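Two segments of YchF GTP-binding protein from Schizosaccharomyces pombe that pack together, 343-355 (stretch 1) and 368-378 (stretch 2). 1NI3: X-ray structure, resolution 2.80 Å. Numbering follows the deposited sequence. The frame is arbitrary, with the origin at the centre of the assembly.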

# COMPACT_ATOMS: atom_id res chain seq x y z
N ALA A 343 17.66 3.20 -25.34
CA ALA A 343 18.97 2.74 -25.80
C ALA A 343 19.41 1.47 -25.08
O ALA A 343 20.61 1.22 -24.95
CB ALA A 343 20.00 3.84 -25.59
N PHE A 344 18.46 0.66 -24.63
CA PHE A 344 18.81 -0.55 -23.92
C PHE A 344 19.11 -1.73 -24.81
O PHE A 344 18.52 -1.91 -25.88
CB PHE A 344 17.71 -0.94 -22.94
CG PHE A 344 18.11 -2.03 -21.98
CD1 PHE A 344 18.85 -1.72 -20.84
CD2 PHE A 344 17.73 -3.35 -22.20
CE1 PHE A 344 19.21 -2.72 -19.94
CE2 PHE A 344 18.09 -4.36 -21.30
CZ PHE A 344 18.83 -4.04 -20.17
N VAL A 345 20.04 -2.55 -24.33
CA VAL A 345 20.47 -3.75 -25.02
C VAL A 345 20.77 -4.78 -23.95
O VAL A 345 20.28 -5.92 -24.00
CB VAL A 345 21.74 -3.49 -25.86
CG1 VAL A 345 22.51 -4.78 -26.07
CG2 VAL A 345 21.34 -2.89 -27.21
N VAL A 346 21.57 -4.37 -22.97
CA VAL A 346 21.93 -5.22 -21.85
C VAL A 346 22.14 -4.35 -20.62
O VAL A 346 22.23 -3.12 -20.70
CB VAL A 346 23.23 -6.01 -22.14
CG1 VAL A 346 22.91 -7.24 -22.97
CG2 VAL A 346 24.22 -5.12 -22.87
N GLY A 347 22.20 -5.00 -19.47
CA GLY A 347 22.42 -4.31 -18.21
C GLY A 347 23.24 -5.22 -17.33
O GLY A 347 23.28 -6.43 -17.54
N GLU A 348 23.90 -4.63 -16.34
CA GLU A 348 24.74 -5.38 -15.41
C GLU A 348 24.07 -5.53 -14.05
O GLU A 348 23.93 -4.55 -13.30
CB GLU A 348 26.11 -4.70 -15.28
CG GLU A 348 27.09 -5.13 -16.36
CD GLU A 348 27.94 -3.98 -16.87
OE1 GLU A 348 28.63 -3.33 -16.06
OE2 GLU A 348 27.93 -3.75 -18.10
N ILE A 349 23.68 -6.76 -13.74
CA ILE A 349 23.01 -7.10 -12.48
C ILE A 349 23.94 -7.82 -11.52
O ILE A 349 24.86 -8.52 -11.93
CB ILE A 349 21.76 -7.99 -12.73
CG1 ILE A 349 20.51 -7.13 -12.87
CG2 ILE A 349 21.58 -9.00 -11.61
CD1 ILE A 349 20.54 -6.17 -14.05
N MSE A 350 23.68 -7.65 -10.23
CA MSE A 350 24.50 -8.28 -9.22
C MSE A 350 23.57 -8.58 -8.03
O MSE A 350 23.38 -7.75 -7.15
CB MSE A 350 25.63 -7.30 -8.88
CG MSE A 350 26.68 -7.79 -7.90
SE MSE A 350 28.25 -6.61 -7.79
CE MSE A 350 27.46 -4.88 -8.20
N HIS A 351 22.97 -9.77 -8.06
CA HIS A 351 22.03 -10.21 -7.02
C HIS A 351 22.55 -9.88 -5.63
O HIS A 351 23.69 -10.18 -5.30
CB HIS A 351 21.76 -11.71 -7.12
CG HIS A 351 21.06 -12.11 -8.38
ND1 HIS A 351 20.66 -11.20 -9.33
CD2 HIS A 351 20.67 -13.33 -8.84
CE1 HIS A 351 20.06 -11.83 -10.33
NE2 HIS A 351 20.06 -13.12 -10.05
N TYR A 352 21.69 -9.28 -4.82
CA TYR A 352 22.06 -8.89 -3.47
C TYR A 352 22.81 -10.00 -2.74
O TYR A 352 23.85 -9.75 -2.11
CB TYR A 352 20.82 -8.51 -2.67
CG TYR A 352 21.13 -8.18 -1.25
CD1 TYR A 352 21.81 -7.00 -0.91
CD2 TYR A 352 20.80 -9.06 -0.22
CE1 TYR A 352 22.14 -6.71 0.42
CE2 TYR A 352 21.13 -8.78 1.10
CZ TYR A 352 21.80 -7.61 1.41
OH TYR A 352 22.14 -7.35 2.73
N GLN A 353 22.31 -11.23 -2.83
CA GLN A 353 22.95 -12.35 -2.15
C GLN A 353 24.42 -12.54 -2.53
O GLN A 353 25.26 -12.81 -1.67
CB GLN A 353 22.18 -13.64 -2.42
CG GLN A 353 22.53 -14.75 -1.45
CD GLN A 353 22.46 -14.28 -0.02
OE1 GLN A 353 23.43 -13.77 0.52
NE2 GLN A 353 21.30 -14.45 0.61
N ASP A 354 24.73 -12.40 -3.81
CA ASP A 354 26.10 -12.57 -4.25
C ASP A 354 26.95 -11.43 -3.69
O ASP A 354 27.97 -11.67 -3.05
CB ASP A 354 26.18 -12.59 -5.77
CG ASP A 354 25.34 -13.68 -6.37
OD1 ASP A 354 25.24 -14.76 -5.73
OD2 ASP A 354 24.78 -13.47 -7.48
N LEU A 355 26.53 -10.19 -3.94
CA LEU A 355 27.27 -9.05 -3.45
C LEU A 355 27.42 -9.13 -1.95
O LEU A 355 28.48 -8.82 -1.42
CB LEU A 355 26.55 -7.75 -3.82
CG LEU A 355 27.33 -6.48 -3.46
CD1 LEU A 355 28.62 -6.43 -4.26
CD2 LEU A 355 26.50 -5.25 -3.76
N GLY A 368 32.29 -14.72 -11.37
CA GLY A 368 31.29 -14.73 -12.43
C GLY A 368 29.95 -14.14 -12.04
O GLY A 368 29.09 -13.89 -12.91
N LYS A 369 29.75 -13.91 -10.74
CA LYS A 369 28.50 -13.36 -10.24
C LYS A 369 28.20 -11.94 -10.70
O LYS A 369 27.29 -11.31 -10.17
CB LYS A 369 28.48 -13.44 -8.71
CG LYS A 369 27.82 -14.71 -8.18
CD LYS A 369 28.37 -15.97 -8.85
CE LYS A 369 27.40 -17.16 -8.73
NZ LYS A 369 27.08 -17.60 -7.33
N TYR A 370 28.95 -11.43 -11.67
CA TYR A 370 28.64 -10.09 -12.17
C TYR A 370 27.88 -10.29 -13.47
O TYR A 370 28.33 -9.89 -14.54
CB TYR A 370 29.90 -9.28 -12.44
CG TYR A 370 29.62 -7.81 -12.70
CD1 TYR A 370 29.37 -6.92 -11.65
CD2 TYR A 370 29.66 -7.29 -14.00
CE1 TYR A 370 29.18 -5.56 -11.89
CE2 TYR A 370 29.47 -5.93 -14.25
CZ TYR A 370 29.24 -5.07 -13.19
OH TYR A 370 29.10 -3.73 -13.44
N LEU A 371 26.73 -10.94 -13.33
CA LEU A 371 25.85 -11.26 -14.45
C LEU A 371 25.55 -10.12 -15.42
O LEU A 371 25.64 -8.94 -15.07
CB LEU A 371 24.55 -11.82 -13.89
CG LEU A 371 24.71 -12.79 -12.70
CD1 LEU A 371 23.35 -13.30 -12.28
CD2 LEU A 371 25.62 -13.96 -13.08
N THR A 372 25.19 -10.48 -16.65
CA THR A 372 24.83 -9.50 -17.68
C THR A 372 23.48 -9.87 -18.26
O THR A 372 23.38 -10.83 -19.03
CB THR A 372 25.83 -9.47 -18.85
OG1 THR A 372 27.11 -9.04 -18.38
CG2 THR A 372 25.34 -8.50 -19.94
N LYS A 373 22.45 -9.12 -17.90
CA LYS A 373 21.12 -9.42 -18.39
C LYS A 373 20.66 -8.55 -19.54
O LYS A 373 21.12 -7.42 -19.71
CB LYS A 373 20.09 -9.37 -17.25
CG LYS A 373 19.99 -10.68 -16.49
CD LYS A 373 21.19 -10.90 -15.58
CE LYS A 373 21.33 -12.38 -15.26
NZ LYS A 373 20.01 -13.01 -14.97
N GLY A 374 19.75 -9.11 -20.34
CA GLY A 374 19.22 -8.41 -21.50
C GLY A 374 17.78 -7.94 -21.34
O GLY A 374 17.29 -7.77 -20.23
N LYS A 375 17.11 -7.72 -22.47
CA LYS A 375 15.73 -7.24 -22.43
C LYS A 375 14.74 -8.19 -21.77
O LYS A 375 13.81 -7.74 -21.12
CB LYS A 375 15.27 -6.90 -23.85
CG LYS A 375 16.01 -5.71 -24.44
CD LYS A 375 15.62 -5.43 -25.89
CE LYS A 375 16.28 -6.40 -26.86
NZ LYS A 375 15.99 -6.07 -28.29
N GLU A 376 14.94 -9.50 -21.91
CA GLU A 376 14.01 -10.44 -21.31
C GLU A 376 14.41 -10.88 -19.92
O GLU A 376 14.50 -12.08 -19.64
CB GLU A 376 13.83 -11.67 -22.20
CG GLU A 376 13.22 -11.36 -23.56
CD GLU A 376 12.03 -10.41 -23.46
OE1 GLU A 376 11.22 -10.57 -22.52
OE2 GLU A 376 11.91 -9.53 -24.33
N TYR A 377 14.64 -9.92 -19.04
CA TYR A 377 15.02 -10.24 -17.66
C TYR A 377 14.14 -9.53 -16.66
O TYR A 377 14.07 -8.30 -16.63
CB TYR A 377 16.47 -9.86 -17.38
CG TYR A 377 16.86 -10.06 -15.92
CD1 TYR A 377 17.01 -11.35 -15.40
CD2 TYR A 377 17.03 -8.97 -15.06
CE1 TYR A 377 17.31 -11.54 -14.06
CE2 TYR A 377 17.33 -9.17 -13.70
CZ TYR A 377 17.47 -10.46 -13.21
OH TYR A 377 17.74 -10.68 -11.88
N VAL A 378 13.46 -10.31 -15.82
CA VAL A 378 12.62 -9.74 -14.79
C VAL A 378 13.51 -9.51 -13.59
O VAL A 378 14.14 -10.44 -13.08
CB VAL A 378 11.45 -10.67 -14.40
CG1 VAL A 378 10.39 -10.66 -15.48
CG2 VAL A 378 11.97 -12.08 -14.18

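Two short antiparallel strands, one running through Gly-347 to Met-350 and the other through Thr-372 and Lys-373, form the spine of this contact, and side chains beyond their ends extend it; together the stretches bury 866 Å².

Stretch 2 begins with Gly-368, which makes no contact; its positive phi of 73° favours glycine. Lys-369 then points its CA-to-CB bond toward stretch 1 and lays its chain against the first turn of the helix that His-351 precedes. Its CG comes within 3.2 Å of Asp-354 CG, and its NZ forms a long salt bridge of 3.7 Å with Asp-354 OD1. A flexible lysine suits this partly exposed position, where the aliphatic part packs and the charge is paired loosely.

Tyr-370 loses more area to the partner than any other residue here. Its CB sets off sideways, but chi1 in the t well brings the end of the ring nearer, and OH donates a 2.7 Å hydrogen bond to Glu-348 OE1. The ring edge meets the selenium of Met-350, a selenomethionine, with CD1 4.0 Å from SE. Tyrosine serves both needs: a hydroxyl for the carboxylate and a ring for the buried, extended chain of Met-350.

At Leu-371 the backbone takes over, its O accepting a 3.2 Å hydrogen bond from Ile-349 N. The side chain places CD1 over one face of the His-351 ring, 4.2 Å from its centroid, a CH-pi contact.

Thr-372 and Glu-348 form a non-hydrogen-bonded pair, their side chains on the same face of the sheet as that of Val-346, whose CB lies 3.9 Å from Thr-372 CG2. The beta-branched threonine fits this exposed strand position.

Lys-373 supplies the tightest backbone link. Gly-347 N donates to Lys-373 O at 2.7 Å, and Lys-373 N returns a bond to Gly-347 O at 2.8 Å. On the other face of the sheet, the lysine's CD packs 4.1 Å from Ile-349 CB. Glycine at 347 has a clear local logic, since a CB there would be crowded by Phe-344 CE1.

Gly-374 is different: a CB would have room. Its backbone instead borders the Phe-344 ring edge, with C 3.6 Å from CE2. Lys-375 continues along that edge, its CG 3.7 Å from Phe-344 CD2, so the aliphatic part of an exposed lysine helps cover a buried aromatic.

Glu-376 turns away, and Tyr-377 points back in. Its CE2 packs 3.9 Å from Ile-349 CG1, while OH approaches His-351 CE1 at 3.0 Å. The rule is economical: backbone pairing sets the register, and aromatic rings brace both ends.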